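Local coordinates for protein transcriptional activator, putative (PDB 1RTW) that is of unproven function, was named a putative transcriptional activator, and belongs to the all-helical TENA/THI-4/PQQC family, at residues B[131-134]-B[135-139]; B[150-153]-B[154-158]; B[20-23]-B[24-28]; B[159-162]-B[163-167]; B[199-202]-B[203-206]. All coordinates share one frame; numbering follows the deposited sequence.

Overall arrangement
All five contacts are local, each joining side chains about one turn apart along the chain. In chain order they are contact 3 on helix 21-28, contact 1 on helix 118-142, contact 2 on helix 150-157, contact 4 on helix 159-176 and contact 5 at the end of helix 181-201. Contact 1 lies in the middle and touches the other four; its centre is about 9 Å from that of contact 2. Contacts 3 and 5 also meet, centres about 12 Å apart. Contacts 4 and 5 lie on opposite sides of the chain's centre, their centres about 25 Å apart. Aromatic contacts run between these helices, and a phosphate ion sits beside contacts 1, 2 and 4.

Contact 1. Residues B[131-134]-B[135-139]; sequences AYYE and AWKWV
Glu134 OE2 is gripped by two lysines. Lys137 NZ reaches it at 3.0 Å in a salt bridge, and Lys130, one turn earlier, forms a second. The ammonium of Lys137 comes from above the carboxylate plane, 35° out of it. Glu134 and Lys137 run alongside each other. The lysine chain bends at chi3 (61°), which brings NZ round to the acid. Its aliphatic part also lies over a face of the Tyr133 ring. Lys137 CD stands 4.2 Å from the centroid of that ring, a CH-pi contact. These are i to i+3 and i to i+4 pairs within helix 118-142, in the all-helical fold of the TENA/THI-4/PQQC family. Backbone i to i+4 bonds run through it, with Trp138 N bonded to Glu134 O at 2.9 Å. On another side of the helix, Tyr132 and Trp136 make an edge-to-face pair. The indole turns its five-membered ring edge to the tyrosine face, with the planes 72° apart. Trp136 NE1 lies 3.3 Å from Tyr132 CE1, over that face but toward its rim. Trp136 CD1 also sits 3.0 Å from Tyr132 O, near the indole plane. Tyr132 OH is hydrogen-bonded to Trp39. Trp156 and Trp202 both meet the Tyr132 ring, the first edge-to-face, and a phosphate ion lies about 4 Å from its side chain. Ala135 CB packs on Leu23 of helix 21-28 and on Trp202.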
# COMPACT_ATOMS: atom_id res chain seq x y z
N ALA B 131 -3.82 3.70 -25.63
CA ALA B 131 -5.00 4.47 -25.98
C ALA B 131 -4.63 5.86 -26.48
O ALA B 131 -5.12 6.31 -27.52
CB ALA B 131 -5.92 4.59 -24.79
N TYR B 132 -3.74 6.54 -25.76
CA TYR B 132 -3.33 7.89 -26.14
C TYR B 132 -2.48 7.91 -27.40
O TYR B 132 -2.55 8.86 -28.19
CB TYR B 132 -2.62 8.59 -24.99
CG TYR B 132 -3.44 9.71 -24.40
CD1 TYR B 132 -2.84 10.89 -23.98
CD2 TYR B 132 -4.83 9.60 -24.31
CE1 TYR B 132 -3.61 11.95 -23.48
CE2 TYR B 132 -5.61 10.66 -23.82
CZ TYR B 132 -4.99 11.83 -23.40
OH TYR B 132 -5.76 12.86 -22.90
N TYR B 133 -1.69 6.86 -27.59
CA TYR B 133 -0.84 6.76 -28.77
C TYR B 133 -1.73 6.70 -30.00
O TYR B 133 -1.52 7.45 -30.96
CB TYR B 133 0.05 5.51 -28.69
CG TYR B 133 0.95 5.31 -29.89
CD1 TYR B 133 1.72 6.35 -30.40
CD2 TYR B 133 1.02 4.07 -30.52
CE1 TYR B 133 2.54 6.16 -31.52
CE2 TYR B 133 1.83 3.86 -31.64
CZ TYR B 133 2.59 4.91 -32.13
OH TYR B 133 3.40 4.69 -33.23
N GLU B 134 -2.77 5.87 -29.95
CA GLU B 134 -3.70 5.74 -31.07
C GLU B 134 -4.51 7.01 -31.35
O GLU B 134 -4.61 7.44 -32.50
CB GLU B 134 -4.64 4.55 -30.85
CG GLU B 134 -3.95 3.20 -30.90
CD GLU B 134 -3.26 2.93 -32.23
OE1 GLU B 134 -3.82 3.31 -33.28
OE2 GLU B 134 -2.16 2.35 -32.23
N ALA B 135 -5.07 7.61 -30.30
CA ALA B 135 -5.88 8.82 -30.43
C ALA B 135 -5.13 9.98 -31.05
O ALA B 135 -5.60 10.61 -31.99
CB ALA B 135 -6.44 9.22 -29.08
N TRP B 136 -3.95 10.26 -30.51
CA TRP B 136 -3.14 11.35 -31.01
C TRP B 136 -2.52 11.01 -32.37
O TRP B 136 -2.19 11.90 -33.14
CB TRP B 136 -2.10 11.75 -29.97
CG TRP B 136 -2.78 12.34 -28.77
CD1 TRP B 136 -3.05 11.71 -27.58
CD2 TRP B 136 -3.37 13.64 -28.67
NE1 TRP B 136 -3.78 12.53 -26.76
CE2 TRP B 136 -3.99 13.72 -27.40
CE3 TRP B 136 -3.43 14.74 -29.53
CZ2 TRP B 136 -4.67 14.86 -26.98
CZ3 TRP B 136 -4.11 15.88 -29.10
CH2 TRP B 136 -4.72 15.93 -27.84
N LYS B 137 -2.40 9.72 -32.66
CA LYS B 137 -1.87 9.29 -33.95
C LYS B 137 -2.96 9.60 -34.98
O LYS B 137 -2.68 10.10 -36.07
CB LYS B 137 -1.54 7.80 -33.93
CG LYS B 137 -0.53 7.37 -34.98
CD LYS B 137 0.05 5.99 -34.68
CE LYS B 137 -1.02 4.91 -34.67
NZ LYS B 137 -0.45 3.57 -34.36
N TRP B 138 -4.21 9.34 -34.59
CA TRP B 138 -5.35 9.62 -35.46
C TRP B 138 -5.37 11.11 -35.77
O TRP B 138 -5.58 11.51 -36.91
CB TRP B 138 -6.66 9.23 -34.78
CG TRP B 138 -7.85 9.37 -35.71
CD1 TRP B 138 -8.40 8.40 -36.49
CD2 TRP B 138 -8.61 10.56 -35.97
NE1 TRP B 138 -9.44 8.91 -37.23
CE2 TRP B 138 -9.59 10.23 -36.93
CE3 TRP B 138 -8.54 11.88 -35.49
CZ2 TRP B 138 -10.51 11.18 -37.42
CZ3 TRP B 138 -9.46 12.81 -35.97
CH2 TRP B 138 -10.42 12.45 -36.93
N VAL B 139 -5.18 11.92 -34.73
CA VAL B 139 -5.17 13.36 -34.90
C VAL B 139 -4.07 13.83 -35.86
O VAL B 139 -4.33 14.64 -36.74
CB VAL B 139 -5.04 14.08 -33.54
CG1 VAL B 139 -4.84 15.57 -33.75
CG2 VAL B 139 -6.29 13.85 -32.71

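Contact 2. Residues B[150-153]-B[154-158]; sequences QEFI and NHWSS
Phe152 and Trp156 extend in company from the helix, one turn apart. The indole offers CZ3 to the edge of the phenyl ring, 3.7 Å from Phe152 CD1 and near the phenyl plane. Both side chains have CG anti to their own carbonyl carbon (chi1 -61° in Phe152), so the two rings leave the helix in the same direction and stay in touch. Over one face of the indole, offset toward its rim, lies His155 ND1. Gln150 and Asn154 are set differently. Their side chains cross at a slant, and the amide planes are 54° apart. Gln150 NE2 donates to Asn154 OD1 at 2.8 Å. The acceptor lies in the amide plane of Gln150, but the donor stands above the carbonyl plane of Asn154. The short helix 150-157 carries these pairs in the all-helical TENA/THI-4/PQQC fold. Near its end, Ser157 OG turns back to donate to Ile153 O. The modelled distance of 2.5 Å is very short, so its exact value is doubtful. Ser158 leaves the helical conformation and serves as N-cap of helix 159-176. Its OG donates to His155 O at 3.0 Å and accepts from Phe161 N, the capping bond. Trp156 NE1 is hydrogen-bonded to Glu79, while Phe152 meets Phe83 edge-to-face. A phosphate ion lies about 4 Å from the side chain of Trp156.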
# COMPACT_ATOMS: atom_id res chain seq x y z
N GLN B 150 0.03 21.71 -31.43
CA GLN B 150 0.91 20.76 -32.10
C GLN B 150 1.84 20.02 -31.14
O GLN B 150 2.13 18.84 -31.34
CB GLN B 150 1.71 21.49 -33.18
CG GLN B 150 2.42 20.57 -34.14
CD GLN B 150 1.47 19.72 -34.94
OE1 GLN B 150 0.42 20.19 -35.39
NE2 GLN B 150 1.82 18.45 -35.12
N GLU B 151 2.28 20.71 -30.09
CA GLU B 151 3.18 20.11 -29.10
C GLU B 151 2.63 18.79 -28.57
O GLU B 151 3.32 17.77 -28.57
CB GLU B 151 3.42 21.06 -27.92
CG GLU B 151 3.80 22.49 -28.31
CD GLU B 151 2.68 23.49 -28.05
OE1 GLU B 151 1.58 23.33 -28.64
OE2 GLU B 151 2.90 24.43 -27.25
N PHE B 152 1.36 18.81 -28.14
CA PHE B 152 0.68 17.63 -27.61
C PHE B 152 0.46 16.56 -28.67
O PHE B 152 0.64 15.37 -28.39
CB PHE B 152 -0.67 18.02 -27.01
CG PHE B 152 -0.55 18.97 -25.87
CD1 PHE B 152 -0.48 18.50 -24.57
CD2 PHE B 152 -0.48 20.33 -26.10
CE1 PHE B 152 -0.32 19.38 -23.52
CE2 PHE B 152 -0.32 21.22 -25.06
CZ PHE B 152 -0.24 20.75 -23.76
N ILE B 153 0.07 16.98 -29.87
CA ILE B 153 -0.17 16.05 -30.96
C ILE B 153 1.11 15.29 -31.28
O ILE B 153 1.08 14.07 -31.45
CB ILE B 153 -0.65 16.79 -32.21
CG1 ILE B 153 -1.90 17.60 -31.89
CG2 ILE B 153 -0.99 15.78 -33.31
CD1 ILE B 153 -2.34 18.48 -33.02
N ASN B 154 2.22 16.02 -31.35
CA ASN B 154 3.52 15.43 -31.66
C ASN B 154 4.04 14.51 -30.57
O ASN B 154 4.51 13.42 -30.86
CB ASN B 154 4.57 16.52 -31.93
CG ASN B 154 4.38 17.19 -33.28
OD1 ASN B 154 3.81 16.62 -34.22
ND2 ASN B 154 4.87 18.43 -33.39
N HIS B 155 3.95 14.94 -29.31
CA HIS B 155 4.46 14.11 -28.22
C HIS B 155 3.81 12.72 -28.14
O HIS B 155 4.52 11.72 -28.11
CB HIS B 155 4.34 14.82 -26.87
CG HIS B 155 4.74 13.95 -25.71
ND1 HIS B 155 3.83 13.45 -24.81
CD2 HIS B 155 5.93 13.41 -25.38
CE1 HIS B 155 4.44 12.62 -23.99
NE2 HIS B 155 5.71 12.57 -24.31
N TRP B 156 2.49 12.66 -28.16
CA TRP B 156 1.81 11.38 -28.05
C TRP B 156 1.76 10.53 -29.32
O TRP B 156 1.46 9.33 -29.25
CB TRP B 156 0.43 11.55 -27.44
CG TRP B 156 0.49 11.81 -25.98
CD1 TRP B 156 1.13 11.05 -25.04
CD2 TRP B 156 -0.12 12.89 -25.28
NE1 TRP B 156 0.96 11.60 -23.79
CE2 TRP B 156 0.20 12.74 -23.91
CE3 TRP B 156 -0.89 13.98 -25.67
CZ2 TRP B 156 -0.25 13.62 -22.93
CZ3 TRP B 156 -1.34 14.86 -24.71
CH2 TRP B 156 -1.01 14.68 -23.35
N SER B 157 2.05 11.15 -30.46
CA SER B 157 2.06 10.44 -31.74
C SER B 157 3.48 10.19 -32.24
O SER B 157 3.68 9.47 -33.22
CB SER B 157 1.28 11.23 -32.79
OG SER B 157 1.95 12.44 -33.13
N SER B 158 4.47 10.76 -31.55
CA SER B 158 5.87 10.61 -31.94
C SER B 158 6.37 9.16 -31.97
O SER B 158 5.81 8.28 -31.32
CB SER B 158 6.78 11.44 -31.02
OG SER B 158 6.89 10.86 -29.73

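Contact 3. Residues B[20-23]-B[24-28]; sequences HKFL and IEMAE
Ile24 folds back along the first turn, with CG1 3.7 Å from His20 O. Its CG1 is anti to the carbonyl carbon (chi1 -65°), which lays that branch beside the earlier backbone. The backbone of the same residue is held by Ile24 N bonded to His20 O at 3.1 Å. Ile24 is partly exposed, whereas Leu23 before it is buried, and the branches of Leu23 pack on helix 118-142 and on Trp202. Phe22 is paired with Met26, here selenomethionine, one turn on. The two side chains run together in the same direction. Met26 CG lies 3.7 Å from Phe22 CE1, and Met26 SE is 4.8 Å from the centroid of the Phe22 ring. This is a Met-aromatic contact, approached obliquely. His20 is the N-cap of helix 21-28. Its ND1 accepts from Phe22 N at 2.9 Å in a nearly straight bond, with the donor tilted 25° from the imidazole plane. The other ring nitrogen, His20 NE2, is bonded to Asp203. That pairs each ring nitrogen with a partner and would fix the rotation of the ring. Helix 21-28 rests on helix 118-142, where Leu23 meets Ala135 and Val139, and Met26 meets Trp136. The loop after helix 181-201 lies by Phe22, which also meets Trp39 of helix 33-60.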
# COMPACT_ATOMS: atom_id res chain seq x y z
N HIS B 20 -12.90 10.54 -31.38
CA HIS B 20 -13.94 11.05 -30.49
C HIS B 20 -14.15 12.48 -30.95
O HIS B 20 -13.28 13.05 -31.60
CB HIS B 20 -13.46 11.05 -29.03
CG HIS B 20 -14.42 11.68 -28.08
ND1 HIS B 20 -14.44 13.04 -27.84
CD2 HIS B 20 -15.40 11.15 -27.31
CE1 HIS B 20 -15.39 13.31 -26.96
NE2 HIS B 20 -15.99 12.18 -26.62
N LYS B 21 -15.31 13.04 -30.61
CA LYS B 21 -15.66 14.41 -30.98
C LYS B 21 -14.48 15.36 -30.79
O LYS B 21 -14.13 16.13 -31.69
CB LYS B 21 -16.85 14.88 -30.13
CG LYS B 21 -17.36 16.28 -30.43
CD LYS B 21 -18.45 16.68 -29.43
CE LYS B 21 -18.93 18.10 -29.67
NZ LYS B 21 -19.92 18.53 -28.63
N PHE B 22 -13.83 15.24 -29.63
CA PHE B 22 -12.69 16.08 -29.29
C PHE B 22 -11.55 15.98 -30.30
O PHE B 22 -10.91 16.98 -30.62
CB PHE B 22 -12.18 15.74 -27.89
CG PHE B 22 -11.12 16.67 -27.38
CD1 PHE B 22 -9.77 16.39 -27.56
CD2 PHE B 22 -11.47 17.82 -26.67
CE1 PHE B 22 -8.79 17.23 -27.05
CE2 PHE B 22 -10.50 18.68 -26.15
CZ PHE B 22 -9.15 18.38 -26.35
N LEU B 23 -11.29 14.76 -30.79
CA LEU B 23 -10.22 14.53 -31.75
C LEU B 23 -10.54 15.09 -33.13
O LEU B 23 -9.64 15.54 -33.84
CB LEU B 23 -9.88 13.04 -31.83
CG LEU B 23 -9.52 12.36 -30.50
CD1 LEU B 23 -9.14 10.91 -30.74
CD2 LEU B 23 -8.38 13.08 -29.80
N ILE B 24 -11.81 15.05 -33.52
CA ILE B 24 -12.24 15.57 -34.81
C ILE B 24 -12.02 17.08 -34.83
O ILE B 24 -11.57 17.64 -35.83
CB ILE B 24 -13.75 15.33 -35.05
CG1 ILE B 24 -14.04 13.84 -35.15
CG2 ILE B 24 -14.20 16.06 -36.32
CD1 ILE B 24 -15.53 13.53 -35.21
N GLU B 25 -12.32 17.72 -33.71
CA GLU B 25 -12.18 19.16 -33.61
C GLU B 25 -10.73 19.58 -33.55
O GLU B 25 -10.38 20.63 -34.08
CB GLU B 25 -12.98 19.69 -32.42
CG GLU B 25 -14.47 19.40 -32.56
CD GLU B 25 -15.32 20.03 -31.48
OE1 GLU B 25 -14.77 20.63 -30.53
OE2 GLU B 25 -16.55 19.91 -31.59
N MSE B 26 -9.89 18.76 -32.93
CA MSE B 26 -8.46 19.05 -32.86
C MSE B 26 -7.91 18.98 -34.29
O MSE B 26 -7.14 19.85 -34.72
CB MSE B 26 -7.74 18.01 -32.00
CG MSE B 26 -7.94 18.14 -30.50
SE MSE B 26 -6.90 19.56 -29.69
CE MSE B 26 -5.25 19.31 -30.63
N ALA B 27 -8.35 17.95 -35.03
CA ALA B 27 -7.92 17.70 -36.40
C ALA B 27 -8.39 18.73 -37.42
O ALA B 27 -7.67 19.04 -38.37
CB ALA B 27 -8.34 16.30 -36.84
N GLU B 28 -9.60 19.25 -37.23
CA GLU B 28 -10.17 20.24 -38.13
C GLU B 28 -9.99 21.65 -37.60
O GLU B 28 -10.40 22.62 -38.24
CB GLU B 28 -11.66 19.96 -38.34
CG GLU B 28 -11.97 18.60 -38.97
CD GLU B 28 -13.46 18.34 -39.17
OE1 GLU B 28 -14.28 19.25 -38.90
OE2 GLU B 28 -13.82 17.22 -39.61

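Contact 4. Residues B[159-162]-B[163-167]; sequences QEFG and EYVKR
Glu163 N donates to Gln159 O at 2.9 Å, and Val165 N donates to Phe161 O at the same length of 2.9 Å. These bonds form the first turns of helix 159-176. Lys166 N to Gly162 O continues the series. Outside the backbone, Glu163 leans back over the turn as an extended chain. Its CG is anti to the carbonyl carbon (chi1 -70°), and this places CG 3.0 Å from Gln159 O. Helix 159-176 belongs to the all-helical TENA/THI-4/PQQC fold, and the buried side of this turn carries two aromatic rings and Val165. Phe161 and Tyr164 form an edge-to-face pair, with the planes 67° apart. Tyr164 turns its edge to the phenyl face, and its CD2 comes 3.8 Å from Phe161 CE1, toward the rim of that face. Val165 CG2 touches the same ring obliquely, 3.7 Å from Phe161 CE2. Tyr164 OH is hydrogen-bonded to Glu129 of helix 118-142. Phe161 also meets Trp156 and His155 edge-to-face, and a phosphate ion lies about 4 Å from its side chain. Gly162 has no side chain, and Tyr133 packs against its CA.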
# COMPACT_ATOMS: atom_id res chain seq x y z
N GLN B 159 7.44 8.95 -32.72
CA GLN B 159 8.06 7.63 -32.85
C GLN B 159 8.59 7.21 -31.48
O GLN B 159 8.53 6.04 -31.11
CB GLN B 159 9.22 7.68 -33.86
CG GLN B 159 9.88 6.33 -34.16
CD GLN B 159 8.98 5.37 -34.92
OE1 GLN B 159 7.85 5.70 -35.29
NE2 GLN B 159 9.48 4.16 -35.16
N GLU B 160 9.08 8.19 -30.72
CA GLU B 160 9.62 7.95 -29.39
C GLU B 160 8.55 7.38 -28.46
O GLU B 160 8.81 6.40 -27.76
CB GLU B 160 10.17 9.26 -28.82
CG GLU B 160 10.91 9.09 -27.50
CD GLU B 160 11.55 10.38 -27.02
OE1 GLU B 160 10.89 11.44 -27.05
OE2 GLU B 160 12.73 10.32 -26.61
N PHE B 161 7.37 7.99 -28.45
CA PHE B 161 6.29 7.51 -27.61
C PHE B 161 5.83 6.13 -28.08
O PHE B 161 5.56 5.25 -27.26
CB PHE B 161 5.10 8.48 -27.62
CG PHE B 161 4.13 8.24 -26.51
CD1 PHE B 161 4.39 8.72 -25.24
CD2 PHE B 161 2.96 7.52 -26.73
CE1 PHE B 161 3.50 8.50 -24.19
CE2 PHE B 161 2.06 7.29 -25.69
CZ PHE B 161 2.33 7.78 -24.41
N GLY B 162 5.77 5.94 -29.39
CA GLY B 162 5.36 4.67 -29.95
C GLY B 162 6.31 3.55 -29.57
O GLY B 162 5.91 2.39 -29.45
N GLU B 163 7.58 3.89 -29.40
CA GLU B 163 8.59 2.92 -29.03
C GLU B 163 8.37 2.54 -27.57
O GLU B 163 8.53 1.38 -27.18
CB GLU B 163 9.99 3.49 -29.26
CG GLU B 163 10.34 3.63 -30.73
CD GLU B 163 11.67 4.31 -30.99
OE1 GLU B 163 12.00 5.29 -30.29
OE2 GLU B 163 12.38 3.87 -31.91
N TYR B 164 8.00 3.54 -26.78
CA TYR B 164 7.71 3.36 -25.36
C TYR B 164 6.49 2.44 -25.23
O TYR B 164 6.49 1.53 -24.40
CB TYR B 164 7.46 4.74 -24.74
CG TYR B 164 6.72 4.74 -23.42
CD1 TYR B 164 7.22 4.04 -22.32
CD2 TYR B 164 5.51 5.43 -23.28
CE1 TYR B 164 6.54 4.03 -21.12
CE2 TYR B 164 4.82 5.42 -22.08
CZ TYR B 164 5.34 4.72 -21.00
OH TYR B 164 4.66 4.72 -19.80
N VAL B 165 5.49 2.65 -26.08
CA VAL B 165 4.29 1.83 -26.07
C VAL B 165 4.64 0.40 -26.48
O VAL B 165 4.19 -0.56 -25.86
CB VAL B 165 3.21 2.39 -27.04
CG1 VAL B 165 2.07 1.40 -27.20
CG2 VAL B 165 2.67 3.70 -26.50
N LYS B 166 5.46 0.28 -27.52
CA LYS B 166 5.89 -1.03 -28.02
C LYS B 166 6.67 -1.77 -26.94
O LYS B 166 6.53 -2.99 -26.79
CB LYS B 166 6.76 -0.85 -29.27
CG LYS B 166 7.12 -2.16 -29.97
CD LYS B 166 5.90 -2.84 -30.59
CE LYS B 166 5.30 -2.01 -31.72
NZ LYS B 166 6.28 -1.76 -32.82
N ARG B 167 7.45 -1.02 -26.17
CA ARG B 167 8.26 -1.58 -25.09
C ARG B 167 7.36 -2.13 -23.97
O ARG B 167 7.66 -3.18 -23.41
CB ARG B 167 9.23 -0.53 -24.55
CG ARG B 167 10.32 -1.09 -23.67
CD ARG B 167 11.28 0.01 -23.19
NE ARG B 167 12.33 -0.53 -22.32
CZ ARG B 167 13.12 0.19 -21.53
NH1 ARG B 167 13.00 1.52 -21.48
NH2 ARG B 167 14.04 -0.41 -20.78

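Contact 5. Residues B[199-202]-B[203-206]; sequences LIFW and DIAY
Ile204 CD1 sits over the centre of the Phe201 ring, the tight part of this contact. The methyl carbon is 3.7 Å from the ring centroid and only 10° off the ring normal, a clear CH-pi contact. The extended end of Ile204 (chi2 172°) carries CD1 out over the ring. Its inner part lies on the backbone, with CB 3.2 Å from Phe201 O. Both residues are buried. The exposed side is looser. Ile200 points away from the turn that follows, and its side chain stays clear of residues 203-206. Asp203 CB lies 3.4 Å from Ile200 O. The carboxylate of Asp203 turns to His20, the N-cap of helix 21-28. The backbone changes its pattern here. Asp203 N bonds to Ile200 O at 3.0 Å, and Ile204 N bonds to Phe201 O at 3.0 Å. Both are i to i+3 bonds, with the donor well above the carbonyl plane. The chain thus keeps helical torsions while the regular i to i+4 bonding lapses. The Trp202 ring meets those of His20 and Phe22, and Tyr206 meets Lys21 in a cation-pi contact. Phe201 packs on helices 33-60 and 100-115, while Trp202 and Tyr206 bind the end of helix 181-201 to helix 21-28.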
# COMPACT_ATOMS: atom_id res chain seq x y z
N LEU B 199 -12.41 6.49 -22.86
CA LEU B 199 -13.49 6.98 -23.71
C LEU B 199 -14.25 8.13 -23.06
O LEU B 199 -14.59 9.11 -23.72
CB LEU B 199 -14.46 5.85 -24.02
CG LEU B 199 -15.75 6.31 -24.72
CD1 LEU B 199 -15.44 6.89 -26.09
CD2 LEU B 199 -16.73 5.15 -24.82
N ILE B 200 -14.53 7.99 -21.78
CA ILE B 200 -15.27 8.97 -21.01
C ILE B 200 -14.49 10.26 -20.75
O ILE B 200 -15.07 11.35 -20.72
CB ILE B 200 -15.72 8.34 -19.66
CG1 ILE B 200 -16.81 7.30 -19.91
CG2 ILE B 200 -16.22 9.41 -18.69
CD1 ILE B 200 -17.13 6.46 -18.69
N PHE B 201 -13.18 10.14 -20.59
CA PHE B 201 -12.37 11.31 -20.31
C PHE B 201 -12.50 12.41 -21.36
O PHE B 201 -12.52 13.59 -21.02
CB PHE B 201 -10.90 10.91 -20.14
CG PHE B 201 -10.12 11.84 -19.28
CD1 PHE B 201 -9.52 12.98 -19.82
CD2 PHE B 201 -9.98 11.59 -17.91
CE1 PHE B 201 -8.78 13.84 -19.02
CE2 PHE B 201 -9.24 12.44 -17.09
CZ PHE B 201 -8.64 13.57 -17.64
N TRP B 202 -12.61 12.01 -22.63
CA TRP B 202 -12.72 12.99 -23.70
C TRP B 202 -13.94 13.90 -23.53
O TRP B 202 -13.89 15.07 -23.90
CB TRP B 202 -12.76 12.31 -25.06
CG TRP B 202 -11.51 11.54 -25.40
CD1 TRP B 202 -11.37 10.19 -25.46
CD2 TRP B 202 -10.21 12.09 -25.70
NE1 TRP B 202 -10.07 9.85 -25.77
CE2 TRP B 202 -9.34 11.00 -25.92
CE3 TRP B 202 -9.71 13.39 -25.79
CZ2 TRP B 202 -7.99 11.17 -26.23
CZ3 TRP B 202 -8.36 13.56 -26.09
CH2 TRP B 202 -7.52 12.45 -26.31
N ASP B 203 -15.01 13.38 -22.94
CA ASP B 203 -16.23 14.17 -22.72
C ASP B 203 -16.05 15.33 -21.75
O ASP B 203 -16.79 16.32 -21.81
CB ASP B 203 -17.38 13.28 -22.21
CG ASP B 203 -17.84 12.27 -23.25
OD1 ASP B 203 -18.17 11.12 -22.86
OD2 ASP B 203 -17.89 12.62 -24.44
N ILE B 204 -15.08 15.21 -20.85
CA ILE B 204 -14.80 16.24 -19.85
C ILE B 204 -14.66 17.64 -20.45
O ILE B 204 -15.12 18.61 -19.86
CB ILE B 204 -13.54 15.89 -19.03
CG1 ILE B 204 -13.82 14.68 -18.13
CG2 ILE B 204 -13.11 17.07 -18.18
CD1 ILE B 204 -12.59 14.15 -17.41
N ALA B 205 -14.04 17.73 -21.62
CA ALA B 205 -13.85 19.02 -22.27
C ALA B 205 -15.17 19.77 -22.51
O ALA B 205 -15.22 21.00 -22.46
CB ALA B 205 -13.12 18.83 -23.57
N TYR B 206 -16.25 19.02 -22.75
CA TYR B 206 -17.55 19.63 -23.01
C TYR B 206 -18.41 19.77 -21.77
O TYR B 206 -19.53 20.27 -21.83
CB TYR B 206 -18.26 18.86 -24.12
CG TYR B 206 -17.38 18.73 -25.34
CD1 TYR B 206 -17.16 19.81 -26.19
CD2 TYR B 206 -16.65 17.56 -25.55
CE1 TYR B 206 -16.23 19.74 -27.22
CE2 TYR B 206 -15.71 17.47 -26.58
CZ TYR B 206 -15.50 18.57 -27.41
OH TYR B 206 -14.55 18.50 -28.39